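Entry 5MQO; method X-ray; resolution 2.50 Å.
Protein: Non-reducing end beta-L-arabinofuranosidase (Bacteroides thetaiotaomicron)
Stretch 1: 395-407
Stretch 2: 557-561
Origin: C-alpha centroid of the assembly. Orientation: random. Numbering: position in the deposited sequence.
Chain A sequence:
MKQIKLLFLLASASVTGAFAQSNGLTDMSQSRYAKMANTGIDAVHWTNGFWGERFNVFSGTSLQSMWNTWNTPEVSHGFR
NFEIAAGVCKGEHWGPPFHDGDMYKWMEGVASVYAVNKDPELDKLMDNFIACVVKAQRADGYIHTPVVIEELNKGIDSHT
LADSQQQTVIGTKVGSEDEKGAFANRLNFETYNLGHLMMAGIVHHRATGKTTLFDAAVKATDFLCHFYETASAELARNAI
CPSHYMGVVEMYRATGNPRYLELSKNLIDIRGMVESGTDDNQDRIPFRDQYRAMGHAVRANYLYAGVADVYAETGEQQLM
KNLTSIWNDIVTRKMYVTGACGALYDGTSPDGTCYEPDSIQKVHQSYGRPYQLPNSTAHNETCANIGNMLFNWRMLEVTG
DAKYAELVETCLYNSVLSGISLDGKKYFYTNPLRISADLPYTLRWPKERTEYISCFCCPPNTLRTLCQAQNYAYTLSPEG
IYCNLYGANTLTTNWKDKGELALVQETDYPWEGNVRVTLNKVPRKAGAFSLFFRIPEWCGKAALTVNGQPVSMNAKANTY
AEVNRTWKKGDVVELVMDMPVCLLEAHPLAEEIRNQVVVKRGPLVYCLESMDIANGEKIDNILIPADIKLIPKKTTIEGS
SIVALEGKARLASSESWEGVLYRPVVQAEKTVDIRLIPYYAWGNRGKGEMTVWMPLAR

Stretch 1 395-407: MLEVTGDAKYAEL
Stretch 2 557-561: ANTYA

Packing without hydrogen bonds depends on side chains that find each other's shape, and the meeting of residues 395-407 with 557-561 in this arabinofuranosidase is a compact example. The first stretch is a helix-turn-helix. The helix that enters from earlier in the chain ends at Thr399; Gly400, at 75/11, is the first residue to leave helical phi/psi, on the positive-phi side that glycine favours; Asp401, at -91/120, then leads into the helix running through 407. The second stretch enters through Ala557 (-57/144), kinks at Asn558 (63/40) and extends through Thr559 (-151/164), Tyr560 (-87/130) and Ala561 (-83/119). The strand that runs on past Ala561 makes 104° with the second helix (between N-to-C directions), with 8.4 Å between axes at closest approach. Its register is set by two pairs: the CA atoms of Ala402 and Thr559 lie 5.0 Å apart, those of Lys403 and Asn558 5.3 Å.

Side chains reinforce the turn, alongside the backbone bonds Gly400 N to Leu396 O (2.7 Å) and Tyr404 N to Asp401 O (3.2 Å). Thr399 adopts the p rotamer (64°), which carries OG1 back over the preceding helical turn to donate to Met395 O at 2.6 Å; the same OG1 accepts a weak bond from Asp401 N at 3.3 Å. Asp401 is the N-cap of the second helix. With chi1 t (-164°) and chi2 -42°, its OD1 accepts from Lys403 N at 3.1 Å, satisfying an amide that has no partner a turn earlier. Farther along, Glu406 N reaches Ala402 O at 3.1 Å.

This geometry presents Ala402 toward the strand, and its small side chain permits close approach: CB lies 3.7 Å from Thr559 CA and 3.8 Å from Asn558 O. The same methyl sits over one face of the Tyr560 ring, 4.1 Å from the centroid and 19° off the normal, a CH-pi contact in which a weakly polarised methyl meets the pi cloud. Tyr560 has chi1 m (-69°) and chi2 -73°; its CA-to-CB bond points sideways, yet the ring reaches back to the helix-turn-helix. Gly400 O lies near the ring plane, 3.5 Å from Tyr560 CE2, so a carbonyl oxygen faces the electropositive edge. At the tip, Tyr560 OH comes within 3.5 Å of Leu396 CD1, delivered by a t,p side chain (-179°, 65°), while the hydroxyl's hydrogen bonding is met elsewhere in the structure.

Asn558 fills the other part of the contact. Its chi1 of -119° lies between wells, with chi2 at 2°, and the amide is laid against the first turns of the second helix. OD1 lies 3.6 Å from both Lys403 CA and Glu406 CB, and ND2 is 3.6 Å from Lys403 CB, so the polar group meets carbon and forms no hydrogen bond across the interface. Lys403 takes chi1 p (79°) followed by three t angles, an extended chain whose end leads away from the strand. The CA-to-CB bond of Glu406 points toward the second stretch; the side chain is t,p (-171°, 58°; chi3 40°), with OE1 bonded elsewhere in the structure. The CA-to-CB bond of Thr559 (chi1 p, 58°) points away. Together the stretches bury 319 Å², through van der Waals fit and one methyl-ring contact.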

# COMPACT_ATOMS: atom_id res chain seq x y z
N MET A 395 -9.93 -6.51 -3.24
CA MET A 395 -10.69 -6.41 -4.49
C MET A 395 -10.08 -7.28 -5.61
O MET A 395 -10.82 -7.93 -6.36
CB MET A 395 -10.83 -4.96 -4.93
CG MET A 395 -11.62 -4.11 -3.93
SD MET A 395 -13.38 -4.48 -3.79
CE MET A 395 -13.95 -3.92 -5.39
N LEU A 396 -8.76 -7.32 -5.70
CA LEU A 396 -8.10 -8.27 -6.59
C LEU A 396 -8.55 -9.71 -6.30
O LEU A 396 -9.00 -10.40 -7.23
CB LEU A 396 -6.58 -8.18 -6.49
CG LEU A 396 -5.76 -9.11 -7.40
CD1 LEU A 396 -5.96 -8.78 -8.88
CD2 LEU A 396 -4.29 -9.00 -7.02
N GLU A 397 -8.45 -10.15 -5.04
CA GLU A 397 -8.71 -11.58 -4.70
C GLU A 397 -10.21 -11.97 -4.93
O GLU A 397 -10.51 -13.03 -5.42
CB GLU A 397 -8.23 -11.92 -3.26
CG GLU A 397 -6.72 -11.65 -3.04
CD GLU A 397 -6.00 -12.64 -2.12
OE1 GLU A 397 -6.44 -12.96 -0.97
OE2 GLU A 397 -4.92 -13.10 -2.55
N VAL A 398 -11.11 -11.05 -4.63
CA VAL A 398 -12.54 -11.23 -4.89
C VAL A 398 -12.98 -11.19 -6.36
O VAL A 398 -14.06 -11.68 -6.67
CB VAL A 398 -13.30 -10.11 -4.13
CG1 VAL A 398 -14.70 -9.89 -4.66
CG2 VAL A 398 -13.33 -10.42 -2.64
N THR A 399 -12.21 -10.55 -7.24
CA THR A 399 -12.61 -10.33 -8.66
C THR A 399 -11.70 -10.90 -9.75
O THR A 399 -12.16 -11.12 -10.87
CB THR A 399 -12.78 -8.83 -8.98
OG1 THR A 399 -11.53 -8.14 -8.85
CG2 THR A 399 -13.78 -8.20 -8.08
N GLY A 400 -10.42 -11.08 -9.47
CA GLY A 400 -9.50 -11.55 -10.47
C GLY A 400 -9.12 -10.51 -11.50
O GLY A 400 -8.47 -10.85 -12.47
N ASP A 401 -9.49 -9.25 -11.26
CA ASP A 401 -9.29 -8.17 -12.23
C ASP A 401 -7.94 -7.51 -11.98
O ASP A 401 -7.68 -6.96 -10.90
CB ASP A 401 -10.42 -7.16 -12.07
CG ASP A 401 -10.54 -6.19 -13.25
OD1 ASP A 401 -9.51 -5.69 -13.79
OD2 ASP A 401 -11.71 -5.92 -13.62
N ALA A 402 -7.08 -7.53 -12.99
CA ALA A 402 -5.73 -6.98 -12.86
C ALA A 402 -5.68 -5.47 -12.50
O ALA A 402 -4.65 -4.98 -12.00
CB ALA A 402 -4.96 -7.22 -14.15
N LYS A 403 -6.77 -4.74 -12.76
CA LYS A 403 -6.78 -3.31 -12.49
C LYS A 403 -6.63 -3.01 -10.99
O LYS A 403 -6.11 -1.96 -10.62
CB LYS A 403 -8.03 -2.65 -13.07
CG LYS A 403 -9.29 -2.85 -12.24
CD LYS A 403 -10.52 -2.41 -13.00
CE LYS A 403 -11.75 -2.39 -12.11
NZ LYS A 403 -12.74 -1.41 -12.64
N TYR A 404 -7.09 -3.91 -10.13
CA TYR A 404 -6.87 -3.77 -8.70
C TYR A 404 -5.41 -4.05 -8.34
O TYR A 404 -4.86 -3.41 -7.46
CB TYR A 404 -7.81 -4.68 -7.91
CG TYR A 404 -9.28 -4.34 -8.10
CD1 TYR A 404 -9.79 -3.10 -7.67
CD2 TYR A 404 -10.15 -5.24 -8.72
CE1 TYR A 404 -11.13 -2.79 -7.84
CE2 TYR A 404 -11.47 -4.92 -8.90
CZ TYR A 404 -11.95 -3.70 -8.46
OH TYR A 404 -13.27 -3.40 -8.63
N ALA A 405 -4.78 -4.99 -9.04
CA ALA A 405 -3.33 -5.21 -8.87
C ALA A 405 -2.44 -3.99 -9.20
O ALA A 405 -1.42 -3.78 -8.52
CB ALA A 405 -2.87 -6.43 -9.66
N GLU A 406 -2.83 -3.21 -10.20
CA GLU A 406 -2.13 -1.97 -10.55
C GLU A 406 -2.04 -1.00 -9.36
O GLU A 406 -0.96 -0.46 -9.05
CB GLU A 406 -2.86 -1.27 -11.71
CG GLU A 406 -2.16 -0.08 -12.35
CD GLU A 406 -0.79 -0.39 -12.91
OE1 GLU A 406 -0.60 -1.46 -13.52
OE2 GLU A 406 0.12 0.45 -12.74
N LEU A 407 -3.16 -0.84 -8.67
CA LEU A 407 -3.24 0.03 -7.50
C LEU A 407 -2.45 -0.45 -6.31
O LEU A 407 -1.87 0.37 -5.59
CB LEU A 407 -4.71 0.28 -7.13
CG LEU A 407 -5.15 1.37 -8.13
CD1 LEU A 407 -6.52 1.13 -8.68
CD2 LEU A 407 -5.06 2.75 -7.50
N ALA A 557 -3.30 -3.63 -21.94
CA ALA A 557 -2.93 -3.02 -20.66
C ALA A 557 -3.97 -3.31 -19.55
O ALA A 557 -5.17 -3.39 -19.80
CB ALA A 557 -2.71 -1.53 -20.84
N ASN A 558 -3.50 -3.50 -18.33
CA ASN A 558 -4.37 -3.73 -17.19
C ASN A 558 -5.19 -5.01 -17.28
O ASN A 558 -6.35 -5.02 -16.92
CB ASN A 558 -5.28 -2.50 -16.96
CG ASN A 558 -5.07 -1.87 -15.62
OD1 ASN A 558 -4.22 -2.30 -14.86
ND2 ASN A 558 -5.83 -0.84 -15.33
N THR A 559 -4.57 -6.07 -17.77
CA THR A 559 -5.21 -7.40 -17.82
C THR A 559 -4.12 -8.46 -17.73
O THR A 559 -2.96 -8.14 -17.96
CB THR A 559 -5.90 -7.61 -19.17
OG1 THR A 559 -4.92 -7.46 -20.21
CG2 THR A 559 -7.04 -6.59 -19.38
N TYR A 560 -4.48 -9.71 -17.44
CA TYR A 560 -3.47 -10.80 -17.40
C TYR A 560 -3.24 -11.45 -18.75
O TYR A 560 -4.21 -11.86 -19.41
CB TYR A 560 -3.87 -11.93 -16.44
CG TYR A 560 -3.84 -11.53 -15.00
CD1 TYR A 560 -2.63 -11.34 -14.34
CD2 TYR A 560 -5.02 -11.32 -14.30
CE1 TYR A 560 -2.59 -10.95 -13.02
CE2 TYR A 560 -4.99 -10.94 -12.98
CZ TYR A 560 -3.78 -10.76 -12.34
OH TYR A 560 -3.78 -10.40 -11.02
N ALA A 561 -1.96 -11.57 -19.14
CA ALA A 561 -1.56 -12.43 -20.27
C ALA A 561 -1.43 -13.86 -19.74
O ALA A 561 -0.63 -14.11 -18.83
CB ALA A 561 -0.25 -11.96 -20.88